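Local atomic coordinates of putative GGDEF domain membrane protein (Pseudomonas fluorescens, PDB entry 5EUH), a protein that probably synthesises the second messenger cyclic di-GMP from two GTP molecules through this diguanylate cyclase (GGDEF) domain, which here also binds cyclic di-GMP. Residues 17-22 and 86-91; 35-40 and 140-145; 92-97 and 127-132; 106-111 and 121-126. One frame throughout, in Å; residues are numbered along the deposited sequence.

Contact 1: residues 17-22 and 86-91. With SO4 (sulfate ion), chain F.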
loop_
_atom_site.group_PDB
_atom_site.type_symbol
_atom_site.label_atom_id
_atom_site.label_comp_id
_atom_site.label_asym_id
_atom_site.label_seq_id
_atom_site.Cartn_x
_atom_site.Cartn_y
_atom_site.Cartn_z
ATOM N N GLN A 17 7.721 -10.557 8.081
ATOM C CA GLN A 17 7.478 -11.579 9.093
ATOM C C GLN A 17 5.988 -11.824 9.286
ATOM O O GLN A 17 5.547 -12.976 9.346
ATOM C CB GLN A 17 8.129 -11.169 10.411
ATOM C CG GLN A 17 7.945 -12.172 11.528
ATOM C CD GLN A 17 8.487 -11.669 12.846
ATOM O OE1 GLN A 17 7.735 -11.205 13.702
ATOM N NE2 GLN A 17 9.800 -11.753 13.015
ATOM N N SER A 18 5.197 -10.753 9.387
ATOM C CA SER A 18 3.760 -10.910 9.564
ATOM C C SER A 18 3.115 -11.561 8.349
ATOM O O SER A 18 2.157 -12.328 8.493
ATOM C CB SER A 18 3.112 -9.554 9.836
ATOM O OG SER A 18 3.773 -8.874 10.884
ATOM N N LEU A 19 3.618 -11.265 7.150
ATOM C CA LEU A 19 3.045 -11.858 5.949
ATOM C C LEU A 19 3.337 -13.350 5.864
ATOM O O LEU A 19 2.511 -14.111 5.352
ATOM C CB LEU A 19 3.569 -11.137 4.709
ATOM C CG LEU A 19 3.014 -11.591 3.361
ATOM C CD1 LEU A 19 1.495 -11.524 3.350
ATOM C CD2 LEU A 19 3.597 -10.739 2.254
ATOM N N ARG A 20 4.499 -13.786 6.355
ATOM C CA ARG A 20 4.801 -15.213 6.357
ATOM C C ARG A 20 3.851 -15.972 7.271
ATOM O O ARG A 20 3.371 -17.054 6.918
ATOM C CB ARG A 20 6.250 -15.447 6.778
ATOM C CG ARG A 20 7.265 -15.130 5.699
ATOM C CD ARG A 20 8.646 -15.637 6.075
ATOM N NE ARG A 20 9.241 -14.866 7.159
ATOM C CZ ARG A 20 10.081 -13.853 6.976
ATOM N NH1 ARG A 20 10.423 -13.490 5.749
ATOM N NH2 ARG A 20 10.579 -13.205 8.019
ATOM N N HIS A 21 3.567 -15.420 8.452
ATOM C CA HIS A 21 2.640 -16.070 9.371
ATOM C C HIS A 21 1.207 -15.982 8.861
ATOM O O HIS A 21 0.458 -16.962 8.926
ATOM C CB HIS A 21 2.764 -15.451 10.761
ATOM C CG HIS A 21 4.039 -15.802 11.459
ATOM N ND1 HIS A 21 4.765 -14.889 12.193
ATOM C CD2 HIS A 21 4.720 -16.970 11.535
ATOM C CE1 HIS A 21 5.838 -15.479 12.689
ATOM N NE2 HIS A 21 5.834 -16.743 12.304
ATOM N N GLU A 22 0.809 -14.818 8.347
ATOM C CA GLU A 22 -0.521 -14.686 7.768
ATOM C C GLU A 22 -0.685 -15.546 6.524
ATOM O O GLU A 22 -1.818 -15.861 6.146
ATOM C CB GLU A 22 -0.803 -13.223 7.434
ATOM C CG GLU A 22 -2.275 -12.888 7.374
ATOM C CD GLU A 22 -2.952 -13.021 8.723
ATOM O OE1 GLU A 22 -3.970 -13.736 8.812
ATOM O OE2 GLU A 22 -2.469 -12.402 9.694
ATOM N N SER A 86 3.431 -0.918 1.939
ATOM C CA SER A 86 2.801 -2.211 1.736
ATOM C C SER A 86 1.849 -2.492 2.888
ATOM O O SER A 86 2.182 -2.249 4.052
ATOM C CB SER A 86 3.846 -3.324 1.633
ATOM O OG SER A 86 3.261 -4.532 1.182
ATOM N N VAL A 87 0.654 -2.983 2.565
ATOM C CA VAL A 87 -0.352 -3.304 3.568
ATOM C C VAL A 87 -0.824 -4.735 3.356
ATOM O O VAL A 87 -0.933 -5.207 2.218
ATOM C CB VAL A 87 -1.541 -2.312 3.539
ATOM C CG1 VAL A 87 -1.166 -1.037 2.795
ATOM C CG2 VAL A 87 -2.788 -2.939 2.936
ATOM N N ILE A 88 -1.066 -5.439 4.460
ATOM C CA ILE A 88 -1.633 -6.781 4.438
ATOM C C ILE A 88 -3.118 -6.666 4.737
ATOM O O ILE A 88 -3.518 -5.984 5.688
ATOM C CB ILE A 88 -0.944 -7.704 5.458
ATOM C CG1 ILE A 88 0.562 -7.751 5.221
ATOM C CG2 ILE A 88 -1.524 -9.104 5.383
ATOM C CD1 ILE A 88 1.297 -8.612 6.223
ATOM N N LEU A 89 -3.935 -7.322 3.924
ATOM C CA LEU A 89 -5.383 -7.346 4.098
ATOM C C LEU A 89 -5.786 -8.805 4.240
ATOM O O LEU A 89 -6.246 -9.431 3.286
ATOM C CB LEU A 89 -6.089 -6.680 2.933
ATOM C CG LEU A 89 -5.737 -5.220 2.657
ATOM C CD1 LEU A 89 -6.421 -4.755 1.387
ATOM C CD2 LEU A 89 -6.133 -4.346 3.831
ATOM N N ALA A 90 -5.598 -9.347 5.437
ATOM C CA ALA A 90 -5.973 -10.730 5.684
ATOM C C ALA A 90 -7.486 -10.876 5.665
ATOM O O ALA A 90 -8.221 -9.969 6.067
ATOM C CB ALA A 90 -5.416 -11.205 7.020
ATOM N N GLU A 91 -7.946 -12.029 5.181
ATOM C CA GLU A 91 -9.370 -12.354 5.110
ATOM C C GLU A 91 -10.145 -11.286 4.343
ATOM O O GLU A 91 -11.274 -10.940 4.690
ATOM C CB GLU A 91 -9.950 -12.570 6.506
ATOM C CG GLU A 91 -9.138 -13.550 7.329
ATOM C CD GLU A 91 -9.796 -13.905 8.638
ATOM O OE1 GLU A 91 -10.896 -13.381 8.908
ATOM O OE2 GLU A 91 -9.213 -14.712 9.391
HETATM S S SO4 F . 9.774 -16.148 10.718
HETATM O O1 SO4 F . 8.582 -16.764 10.145
HETATM O O2 SO4 F . 9.540 -15.858 12.129
HETATM O O3 SO4 F . 10.907 -17.058 10.587
HETATM O O4 SO4 F . 10.066 -14.906 10.009
#
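Ile88 gives up more surface than any other residue here, and its CD1 methyl does the work, meeting the backbone of Leu19 at the N atom (3.6 Å) and the CB of Leu19 (3.7 Å). This is a helix laid on the sheet of the GGDEF domain: segment 17-22 of helix 12-29 runs at 20° to segment 86-90 of strand 84-90, the second strand of the hairpin whose turn carries the GGEEF signature. With CG1 beside the backbone N (chi1 -56°) and the chain extended beyond it, Ile88 sends a slim methyl end between Ser18 and Leu19, a reach that suits the nearly 10 Å between the segment axes. Leu19 lies obliquely across it and continues to Leu35, Leu138 and Leu142. Nearer the end of the strand, Ala90, with one methyl, lets Glu22 fold over it. A bend at chi2 (66°) turns CD of Glu22 toward that methyl, with CD 3.5 Å from Ala90 CB and CG 3.6 Å from the same atom. Ala90 O also accepts a hydrogen bond from Thr92 OG1, a ligand-binding side chain. On the outward side of the helix, Arg20 holds a sulfate, probably from the crystallisation liquor, with NE (3.0 Å) and NH2 (2.7 Å) both donating hydrogen bonds to its O4.

Contact 2: residues 35-40 and 140-145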
loop_
_atom_site.group_PDB
_atom_site.type_symbol
_atom_site.label_atom_id
_atom_site.label_comp_id
_atom_site.label_asym_id
_atom_site.label_seq_id
_atom_site.Cartn_x
_atom_site.Cartn_y
_atom_site.Cartn_z
ATOM N N LEU A 35 -2.858 -8.181 -0.966
ATOM C CA LEU A 35 -1.732 -7.287 -0.754
ATOM C C LEU A 35 -1.971 -5.972 -1.480
ATOM O O LEU A 35 -2.625 -5.932 -2.524
ATOM C CB LEU A 35 -0.424 -7.905 -1.252
ATOM C CG LEU A 35 0.502 -8.536 -0.219
ATOM C CD1 LEU A 35 -0.198 -9.664 0.513
ATOM C CD2 LEU A 35 1.756 -9.035 -0.909
ATOM N N LEU A 36 -1.429 -4.896 -0.916
ATOM C CA LEU A 36 -1.455 -3.581 -1.538
ATOM C C LEU A 36 -0.041 -3.028 -1.573
ATOM O O LEU A 36 0.653 -3.030 -0.553
ATOM C CB LEU A 36 -2.366 -2.607 -0.785
ATOM C CG LEU A 36 -3.855 -2.908 -0.641
ATOM C CD1 LEU A 36 -4.565 -1.676 -0.108
ATOM C CD2 LEU A 36 -4.461 -3.349 -1.954
ATOM N N MET A 37 0.384 -2.562 -2.743
ATOM C CA MET A 37 1.648 -1.856 -2.902
ATOM C C MET A 37 1.334 -0.422 -3.298
ATOM O O MET A 37 0.737 -0.185 -4.351
ATOM C CB MET A 37 2.533 -2.529 -3.947
ATOM C CG MET A 37 2.973 -3.925 -3.574
ATOM S SD MET A 37 4.139 -3.948 -2.205
ATOM C CE MET A 37 4.460 -5.707 -2.106
ATOM N N ILE A 38 1.727 0.523 -2.454
ATOM C CA ILE A 38 1.333 1.919 -2.591
ATOM C C ILE A 38 2.600 2.752 -2.707
ATOM O O ILE A 38 3.324 2.938 -1.721
ATOM C CB ILE A 38 0.474 2.385 -1.409
ATOM C CG1 ILE A 38 -0.718 1.444 -1.226
ATOM C CG2 ILE A 38 0.007 3.811 -1.623
ATOM C CD1 ILE A 38 -1.506 1.694 0.026
ATOM N N ASP A 39 2.864 3.256 -3.906
ATOM C CA ASP A 39 4.025 4.084 -4.179
ATOM C C ASP A 39 3.574 5.509 -4.466
ATOM O O ASP A 39 2.534 5.725 -5.095
ATOM C CB ASP A 39 4.818 3.532 -5.366
ATOM C CG ASP A 39 6.260 3.995 -5.373
ATOM O OD1 ASP A 39 6.498 5.203 -5.570
ATOM O OD2 ASP A 39 7.159 3.149 -5.194
ATOM N N ALA A 40 4.350 6.478 -3.990
ATOM C CA ALA A 40 4.059 7.879 -4.258
ATOM C C ALA A 40 4.477 8.243 -5.677
ATOM O O ALA A 40 5.516 7.793 -6.168
ATOM C CB ALA A 40 4.773 8.778 -3.250
ATOM N N GLN A 140 5.245 -15.456 -5.295
ATOM C CA GLN A 140 4.449 -15.087 -6.457
ATOM C C GLN A 140 3.360 -14.086 -6.092
ATOM O O GLN A 140 2.990 -13.247 -6.920
ATOM C CB GLN A 140 3.845 -16.338 -7.092
ATOM C CG GLN A 140 4.873 -17.418 -7.378
ATOM C CD GLN A 140 4.323 -18.556 -8.208
ATOM O OE1 GLN A 140 3.502 -19.344 -7.741
ATOM N NE2 GLN A 140 4.777 -18.649 -9.450
ATOM N N LEU A 141 2.845 -14.155 -4.863
ATOM C CA LEU A 141 1.846 -13.192 -4.415
ATOM C C LEU A 141 2.447 -11.798 -4.287
ATOM O O LEU A 141 1.844 -10.808 -4.718
ATOM C CB LEU A 141 1.251 -13.643 -3.082
ATOM C CG LEU A 141 0.106 -12.793 -2.531
ATOM C CD1 LEU A 141 -1.175 -13.075 -3.293
ATOM C CD2 LEU A 141 -0.078 -13.039 -1.050
ATOM N N LEU A 142 3.634 -11.702 -3.687
ATOM C CA LEU A 142 4.317 -10.416 -3.596
ATOM C C LEU A 142 4.738 -9.917 -4.970
ATOM O O LEU A 142 4.711 -8.709 -5.234
ATOM C CB LEU A 142 5.531 -10.535 -2.678
ATOM C CG LEU A 142 5.259 -10.601 -1.177
ATOM C CD1 LEU A 142 6.165 -11.624 -0.517
ATOM C CD2 LEU A 142 5.464 -9.230 -0.557
ATOM N N PHE A 143 5.130 -10.833 -5.857
ATOM C CA PHE A 143 5.557 -10.437 -7.194
ATOM C C PHE A 143 4.405 -9.833 -7.985
ATOM O O PHE A 143 4.589 -8.847 -8.708
ATOM C CB PHE A 143 6.144 -11.641 -7.932
ATOM C CG PHE A 143 6.802 -11.296 -9.238
ATOM C CD1 PHE A 143 6.071 -11.267 -10.413
ATOM C CD2 PHE A 143 8.154 -11.013 -9.291
ATOM C CE1 PHE A 143 6.675 -10.952 -11.613
ATOM C CE2 PHE A 143 8.761 -10.700 -10.489
ATOM C CZ PHE A 143 8.021 -10.669 -11.650
ATOM N N ALA A 144 3.208 -10.410 -7.863
ATOM C CA ALA A 144 2.070 -9.912 -8.626
ATOM C C ALA A 144 1.641 -8.524 -8.170
ATOM O O ALA A 144 1.057 -7.771 -8.955
ATOM C CB ALA A 144 0.902 -10.889 -8.521
ATOM N N ALA A 145 1.916 -8.167 -6.915
ATOM C CA ALA A 145 1.501 -6.860 -6.422
ATOM C C ALA A 145 2.460 -5.761 -6.859
ATOM O O ALA A 145 2.023 -4.662 -7.215
ATOM C CB ALA A 145 1.372 -6.885 -4.901
#
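Leu35 and Leu142 meet methyl to methyl, CD2 of Leu35 lying 3.7 Å from CD2 of Leu142. The other branch of Leu35 serves a second leucine, CD1 standing 3.7 Å from CD2 of Leu141. One forked side chain therefore touches two successive helix residues, for which leucine is well shaped. These contacts join strand 33-40, the middle strand of the five in the GGDEF sheet, to helix 138-154, which covers one face of that sheet; segments 35-40 and 140-145 lie at 39° to each other. A second kind of packing pairs a long flexible chain with a small one. Met37 has CG beside its backbone N (chi1 -64°), and that carbon rests 3.6 Å from CB of Ala145; the alanine lets helix and strand backbones come close, with the CA atoms of Met37 and Ala145 6.1 Å apart. The methionine then bends at chi2, and its CE methyl reaches CD2 of Leu142 at 4.0 Å. No hydrogen bond joins the two segments; one polar link runs through the adjacent strand, where Leu141 O is hydrogen-bonded to Ser128 OG.

Contact 3: residues 92-97 and 127-132; sequences TDSVGA and ISTWTA. With C2E (9,9'-[(2R,3R,3aS,5S,7aR,9R,10R,10aS,12S,14aR)-3,5,10,12-tetrahydroxy-5,12-dioxidooctahydro-2H,7H-difuro[3,2-d:3',2'-j][1,3,7,9,2,8]tetraoxadiphosphacyclododecine-2,9-diyl]bis(2-amino-1,9-dihydro-6H-purin-6-one)), chain E.
Thr129 and Ser94 meet where the start of helix 94-109 lies on strand 123-130. The side chain of Thr129 leaves the strand toward the helix, and its OG1 sits 3.6 Å from CB of Ser94, while its CG2 methyl, anti to the backbone N, reaches to 3.8 Å from the Ser94 N. The hydroxyl of Thr129 hydrogen-bonds to Ser34 OG; its approach to Ser94 CB is packing. One turn on, the CB of Ala97 meets CG2 of Ile127 at 3.9 Å, small against branched, allowing the helix to lie close. The helix start is N-capped by Asp93, whose OD1 accepts from Gly96 N from above the carboxylate plane. This end of the helix also borders the cyclic di-GMP site: guanine N21 donates to Thr92 OG1 in a nearly straight bond of 2.9 Å (172°), and Gly96, lacking a side chain, admits the ribose, its CA 3.9 Å from ligand O2A. Arg72 and Asp75, spaced as in the RxxD inhibitory site of this family, hold the same ligand. Ile127 and Thr129 face helix 94-109, while the alternate residues Ser128 and Trp130 turn to helix 138-154 on the other face of the sheet.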
loop_
_atom_site.group_PDB
_atom_site.type_symbol
_atom_site.label_atom_id
_atom_site.label_comp_id
_atom_site.label_asym_id
_atom_site.label_seq_id
_atom_site.Cartn_x
_atom_site.Cartn_y
_atom_site.Cartn_z
ATOM N N THR A 92 -9.522 -10.757 3.292
ATOM C CA THR A 92 -10.124 -9.760 2.419
ATOM C C THR A 92 -9.980 -10.226 0.980
ATOM O O THR A 92 -8.873 -10.553 0.543
ATOM C CB THR A 92 -9.462 -8.391 2.599
ATOM O OG1 THR A 92 -9.587 -7.971 3.963
ATOM C CG2 THR A 92 -10.113 -7.361 1.696
ATOM N N ASP A 93 -11.091 -10.266 0.249
ATOM C CA ASP A 93 -11.062 -10.717 -1.134
ATOM C C ASP A 93 -10.625 -9.575 -2.050
ATOM O O ASP A 93 -10.407 -8.440 -1.615
ATOM C CB ASP A 93 -12.423 -11.276 -1.544
ATOM C CG ASP A 93 -13.498 -10.211 -1.620
ATOM O OD1 ASP A 93 -13.326 -9.133 -1.014
ATOM O OD2 ASP A 93 -14.526 -10.457 -2.284
ATOM N N SER A 94 -10.499 -9.880 -3.343
ATOM C CA SER A 94 -9.982 -8.896 -4.289
ATOM C C SER A 94 -10.934 -7.717 -4.441
ATOM O O SER A 94 -10.493 -6.570 -4.578
ATOM C CB SER A 94 -9.723 -9.555 -5.642
ATOM O OG SER A 94 -9.141 -8.637 -6.551
ATOM N N VAL A 95 -12.242 -7.978 -4.413
ATOM C CA VAL A 95 -13.225 -6.912 -4.598
ATOM C C VAL A 95 -13.119 -5.889 -3.474
ATOM O O VAL A 95 -13.085 -4.677 -3.715
ATOM C CB VAL A 95 -14.643 -7.503 -4.685
ATOM C CG1 VAL A 95 -15.659 -6.407 -4.960
ATOM C CG2 VAL A 95 -14.702 -8.580 -5.753
ATOM N N GLY A 96 -13.071 -6.364 -2.229
ATOM C CA GLY A 96 -12.951 -5.456 -1.103
ATOM C C GLY A 96 -11.615 -4.748 -1.048
ATOM O O GLY A 96 -11.535 -3.603 -0.594
ATOM N N ALA A 97 -10.551 -5.411 -1.511
ATOM C CA ALA A 97 -9.240 -4.775 -1.536
ATOM C C ALA A 97 -9.205 -3.603 -2.505
ATOM O O ALA A 97 -8.505 -2.616 -2.257
ATOM C CB ALA A 97 -8.167 -5.801 -1.898
ATOM N N ILE A 127 -2.462 -4.413 -6.626
ATOM C CA ILE A 127 -3.171 -5.358 -5.777
ATOM C C ILE A 127 -2.934 -6.772 -6.287
ATOM O O ILE A 127 -3.019 -7.030 -7.493
ATOM C CB ILE A 127 -4.685 -5.059 -5.730
ATOM C CG1 ILE A 127 -4.947 -3.576 -5.477
ATOM C CG2 ILE A 127 -5.367 -5.919 -4.675
ATOM C CD1 ILE A 127 -6.400 -3.260 -5.245
ATOM N N SER A 128 -2.642 -7.686 -5.365
ATOM C CA SER A 128 -2.660 -9.116 -5.627
ATOM C C SER A 128 -3.495 -9.790 -4.547
ATOM O O SER A 128 -3.700 -9.242 -3.464
ATOM C CB SER A 128 -1.250 -9.716 -5.664
ATOM O OG SER A 128 -0.622 -9.627 -4.401
ATOM N N THR A 129 -3.985 -10.990 -4.851
ATOM C CA THR A 129 -4.912 -11.671 -3.955
ATOM C C THR A 129 -4.763 -13.176 -4.095
ATOM O O THR A 129 -4.855 -13.711 -5.204
ATOM C CB THR A 129 -6.360 -11.270 -4.249
ATOM O OG1 THR A 129 -6.488 -9.846 -4.186
ATOM C CG2 THR A 129 -7.307 -11.906 -3.244
ATOM N N TRP A 130 -4.550 -13.852 -2.970
ATOM C CA TRP A 130 -4.536 -15.307 -2.927
ATOM C C TRP A 130 -5.918 -15.807 -2.533
ATOM O O TRP A 130 -6.541 -15.261 -1.620
ATOM C CB TRP A 130 -3.487 -15.810 -1.934
ATOM C CG TRP A 130 -3.487 -17.294 -1.766
ATOM C CD1 TRP A 130 -2.737 -18.194 -2.460
ATOM C CD2 TRP A 130 -4.274 -18.054 -0.843
ATOM N NE1 TRP A 130 -3.009 -19.469 -2.031
ATOM C CE2 TRP A 130 -3.951 -19.410 -1.037
ATOM C CE3 TRP A 130 -5.224 -17.721 0.128
ATOM C CZ2 TRP A 130 -4.541 -20.430 -0.297
ATOM C CZ3 TRP A 130 -5.808 -18.732 0.857
ATOM C CH2 TRP A 130 -5.466 -20.070 0.643
ATOM N N THR A 131 -6.403 -16.831 -3.226
ATOM C CA THR A 131 -7.677 -17.444 -2.893
ATOM C C THR A 131 -7.471 -18.931 -2.636
ATOM O O THR A 131 -6.422 -19.497 -2.952
ATOM C CB THR A 131 -8.721 -17.225 -3.996
ATOM O OG1 THR A 131 -8.310 -17.889 -5.196
ATOM C CG2 THR A 131 -8.900 -15.739 -4.273
ATOM N N ALA A 132 -8.494 -19.560 -2.055
ATOM C CA ALA A 132 -8.332 -20.911 -1.524
ATOM C C ALA A 132 -8.001 -21.933 -2.605
ATOM O O ALA A 132 -7.367 -22.954 -2.316
ATOM C CB ALA A 132 -9.592 -21.329 -0.774
HETATM P P1 C2E E . -17.552 -5.887 3.928
HETATM O O2P C2E E . -18.677 -6.695 3.331
HETATM O O1P C2E E . -16.663 -6.496 4.981
HETATM O "O5'" C2E E . -18.133 -4.502 4.504
HETATM C "C5'" C2E E . -19.535 -4.256 4.462
HETATM C "C4'" C2E E . -19.884 -2.908 5.081
HETATM O "O4'" C2E E . -20.239 -3.115 6.449
HETATM C "C3'" C2E E . -18.741 -1.902 5.080
HETATM O "O3'" C2E E . -18.834 -0.990 3.994
HETATM C "C2'" C2E E . -18.938 -1.137 6.367
HETATM O "O2'" C2E E . -19.669 0.065 6.111
HETATM C "C1'" C2E E . -19.761 -2.042 7.258
HETATM N N9 C2E E . -18.842 -2.584 8.278
HETATM C C8 C2E E . -18.309 -3.816 8.276
HETATM N N7 C2E E . -17.502 -3.991 9.349
HETATM C C5 C2E E . -17.513 -2.848 10.055
HETATM C C6 C2E E . -16.881 -2.356 11.295
HETATM O O6 C2E E . -16.117 -3.089 11.957
HETATM N N1 C2E E . -17.156 -1.106 11.684
HETATM C C2 C2E E . -17.974 -0.293 10.992
HETATM N N2 C2E E . -18.196 0.962 11.457
HETATM N N3 C2E E . -18.587 -0.682 9.847
HETATM C C4 C2E E . -18.397 -1.922 9.344
HETATM P P11 C2E E . -17.494 -0.397 3.325
HETATM O O21 C2E E . -17.850 0.195 1.983
HETATM O O11 C2E E . -16.763 0.443 4.343
HETATM O O5A C2E E . -16.648 -1.741 3.090
HETATM C C5A C2E E . -16.434 -2.232 1.773
HETATM C C4A C2E E . -15.477 -3.413 1.819
HETATM O O4A C2E E . -14.155 -2.916 1.985
HETATM C C3A C2E E . -15.700 -4.325 3.011
HETATM O O3A C2E E . -16.605 -5.382 2.733
HETATM C C2A C2E E . -14.324 -4.871 3.312
HETATM O O2A C2E E . -14.104 -6.075 2.575
HETATM C C1A C2E E . -13.390 -3.804 2.795
HETATM N N91 C2E E . -12.857 -3.024 3.928
HETATM C C81 C2E E . -13.284 -1.809 4.307
HETATM N N71 C2E E . -12.579 -1.370 5.376
HETATM C C51 C2E E . -11.684 -2.321 5.688
HETATM C C61 C2E E . -10.631 -2.501 6.706
HETATM O O61 C2E E . -10.410 -1.616 7.558
HETATM N N11 C2E E . -9.927 -3.638 6.679
HETATM C C21 C2E E . -10.141 -4.609 5.774
HETATM N N21 C2E E . -9.383 -5.732 5.817
HETATM N N31 C2E E . -11.092 -4.508 4.816
HETATM C C41 C2E E . -11.874 -3.410 4.730
#

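Contact 4: residues 106-111 and 121-126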
loop_
_atom_site.group_PDB
_atom_site.type_symbol
_atom_site.label_atom_id
_atom_site.label_comp_id
_atom_site.label_asym_id
_atom_site.label_seq_id
_atom_site.Cartn_x
_atom_site.Cartn_y
_atom_site.Cartn_z
ATOM N N ALA A 106 -8.197 8.113 -3.796
ATOM C CA ALA A 106 -8.999 9.328 -3.888
ATOM C C ALA A 106 -8.666 10.301 -2.765
ATOM O O ALA A 106 -8.631 11.517 -2.980
ATOM C CB ALA A 106 -10.485 8.976 -3.873
ATOM N N ALA A 107 -8.413 9.784 -1.562
ATOM C CA ALA A 107 -8.139 10.659 -0.427
ATOM C C ALA A 107 -6.810 11.386 -0.592
ATOM O O ALA A 107 -6.695 12.566 -0.238
ATOM C CB ALA A 107 -8.154 9.855 0.871
ATOM N N VAL A 108 -5.797 10.699 -1.119
ATOM C CA VAL A 108 -4.502 11.335 -1.339
ATOM C C VAL A 108 -4.615 12.415 -2.406
ATOM O O VAL A 108 -4.000 13.483 -2.300
ATOM C CB VAL A 108 -3.452 10.274 -1.713
ATOM C CG1 VAL A 108 -2.131 10.928 -2.095
ATOM C CG2 VAL A 108 -3.261 9.298 -0.568
ATOM N N GLU A 109 -5.410 12.158 -3.447
ATOM C CA GLU A 109 -5.585 13.137 -4.512
ATOM C C GLU A 109 -6.236 14.412 -3.991
ATOM O O GLU A 109 -5.900 15.516 -4.436
ATOM C CB GLU A 109 -6.415 12.526 -5.638
ATOM C CG GLU A 109 -6.504 13.373 -6.888
ATOM C CD GLU A 109 -7.336 12.712 -7.965
ATOM O OE1 GLU A 109 -8.180 11.859 -7.623
ATOM O OE2 GLU A 109 -7.143 13.041 -9.154
ATOM N N GLN A 110 -7.161 14.282 -3.043
ATOM C CA GLN A 110 -7.877 15.424 -2.492
ATOM C C GLN A 110 -7.175 16.053 -1.297
ATOM O O GLN A 110 -7.722 16.986 -0.700
ATOM C CB GLN A 110 -9.294 15.011 -2.083
ATOM C CG GLN A 110 -10.074 14.291 -3.166
ATOM C CD GLN A 110 -10.290 15.137 -4.403
ATOM O OE1 GLN A 110 -10.301 16.367 -4.340
ATOM N NE2 GLN A 110 -10.467 14.477 -5.542
ATOM N N LEU A 111 -5.987 15.569 -0.927
ATOM C CA LEU A 111 -5.293 16.131 0.228
ATOM C C LEU A 111 -4.892 17.582 0.001
ATOM O O LEU A 111 -4.760 18.344 0.963
ATOM C CB LEU A 111 -4.061 15.292 0.564
ATOM C CG LEU A 111 -4.284 14.107 1.502
ATOM C CD1 LEU A 111 -2.975 13.387 1.771
ATOM C CD2 LEU A 111 -4.916 14.570 2.803
ATOM N N MET A 121 -0.808 15.835 -5.024
ATOM C CA MET A 121 -0.081 14.579 -4.934
ATOM C C MET A 121 -1.022 13.428 -5.250
ATOM O O MET A 121 -2.224 13.502 -4.987
ATOM C CB MET A 121 0.530 14.401 -3.543
ATOM C CG MET A 121 1.561 13.306 -3.457
ATOM S SD MET A 121 2.395 13.318 -1.866
ATOM C CE MET A 121 3.978 12.633 -2.340
ATOM N N THR A 122 -0.460 12.365 -5.821
ATOM C CA THR A 122 -1.211 11.159 -6.135
ATOM C C THR A 122 -0.380 9.943 -5.755
ATOM O O THR A 122 0.809 10.047 -5.443
ATOM C CB THR A 122 -1.592 11.092 -7.617
ATOM O OG1 THR A 122 -0.405 11.098 -8.418
ATOM C CG2 THR A 122 -2.470 12.274 -8.009
ATOM N N VAL A 123 -1.022 8.778 -5.782
ATOM C CA VAL A 123 -0.366 7.510 -5.491
ATOM C C VAL A 123 -0.812 6.481 -6.518
ATOM O O VAL A 123 -1.908 6.566 -7.080
ATOM C CB VAL A 123 -0.670 7.001 -4.061
ATOM C CG1 VAL A 123 -0.041 7.911 -3.018
ATOM C CG2 VAL A 123 -2.172 6.877 -3.842
ATOM N N SER A 124 0.053 5.503 -6.761
ATOM C CA SER A 124 -0.257 4.360 -7.604
ATOM C C SER A 124 -0.305 3.113 -6.733
ATOM O O SER A 124 0.500 2.962 -5.810
ATOM C CB SER A 124 0.780 4.197 -8.719
ATOM O OG SER A 124 0.929 5.399 -9.453
ATOM N N ILE A 125 -1.254 2.226 -7.019
ATOM C CA ILE A 125 -1.547 1.091 -6.154
ATOM C C ILE A 125 -1.617 -0.173 -6.997
ATOM O O ILE A 125 -2.286 -0.198 -8.035
ATOM C CB ILE A 125 -2.864 1.298 -5.379
ATOM C CG1 ILE A 125 -2.761 2.524 -4.467
ATOM C CG2 ILE A 125 -3.202 0.070 -4.555
ATOM C CD1 ILE A 125 -4.033 2.841 -3.727
ATOM N N GLY A 126 -0.932 -1.214 -6.551
ATOM C CA GLY A 126 -1.037 -2.539 -7.152
ATOM C C GLY A 126 -1.584 -3.521 -6.160
ATOM O O GLY A 126 -1.229 -3.496 -4.976
#
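The carbonyl oxygen of Met121 takes a C-H···O contact from the CA of Glu109, 3.4 Å away and fairly straight (158° at the hydrogen). It lies where helix 94-109 ends and the chain is about to enter strand 123-130. The two strands joined through this helix, 84-90 and 123-130, run parallel with strand 33-40 between them, which makes the connection a split beta-alpha-beta crossover. Beside the polar contact, Val108 buries the largest share of any one residue. Its CG1, set anti to the backbone N (chi1 174°), meets CG1 of Val123 at 3.8 Å, the two side chains crossing at about a right angle; the same methyl lies 4.1 Å from the CA of Thr122. Compact, beta-branched valine suits both places, packing between helix and strand without a long arm. Farther out, the aliphatic CG of Glu109 comes to 4.3 Å from the CG2 methyl of Thr122. Their polar ends look elsewhere: Glu109 OE1 forms a salt bridge with Arg105, and Thr122 OG1 hydrogen-bonds to Asp41. With no conventional hydrogen bond across the pair, cohesion probably rests mainly on buried aliphatic surface, with the C-H···O contact as a modest addition.

Overall arrangement
From the N terminus, helix 12-29 opens contact 1 and strand 33-40 opens contact 2 before contact 1 closes at 86-91. The two therefore cross, and contact 2 stays open until helix 138-154. Within that long loop, contact 3 begins at 92-97, contact 4 begins and closes between 106 and 126, and contact 3 then closes at 127-132, so 4 lies within 3 and 3 within 2. Contacts 1 and 2 cover one face of the sheet with helices 12-29 and 138-154, which touch through Leu19 and Leu142. Contacts 3 and 4 fix the two ends of helix 94-109 on the other face, their centres 20 Å apart.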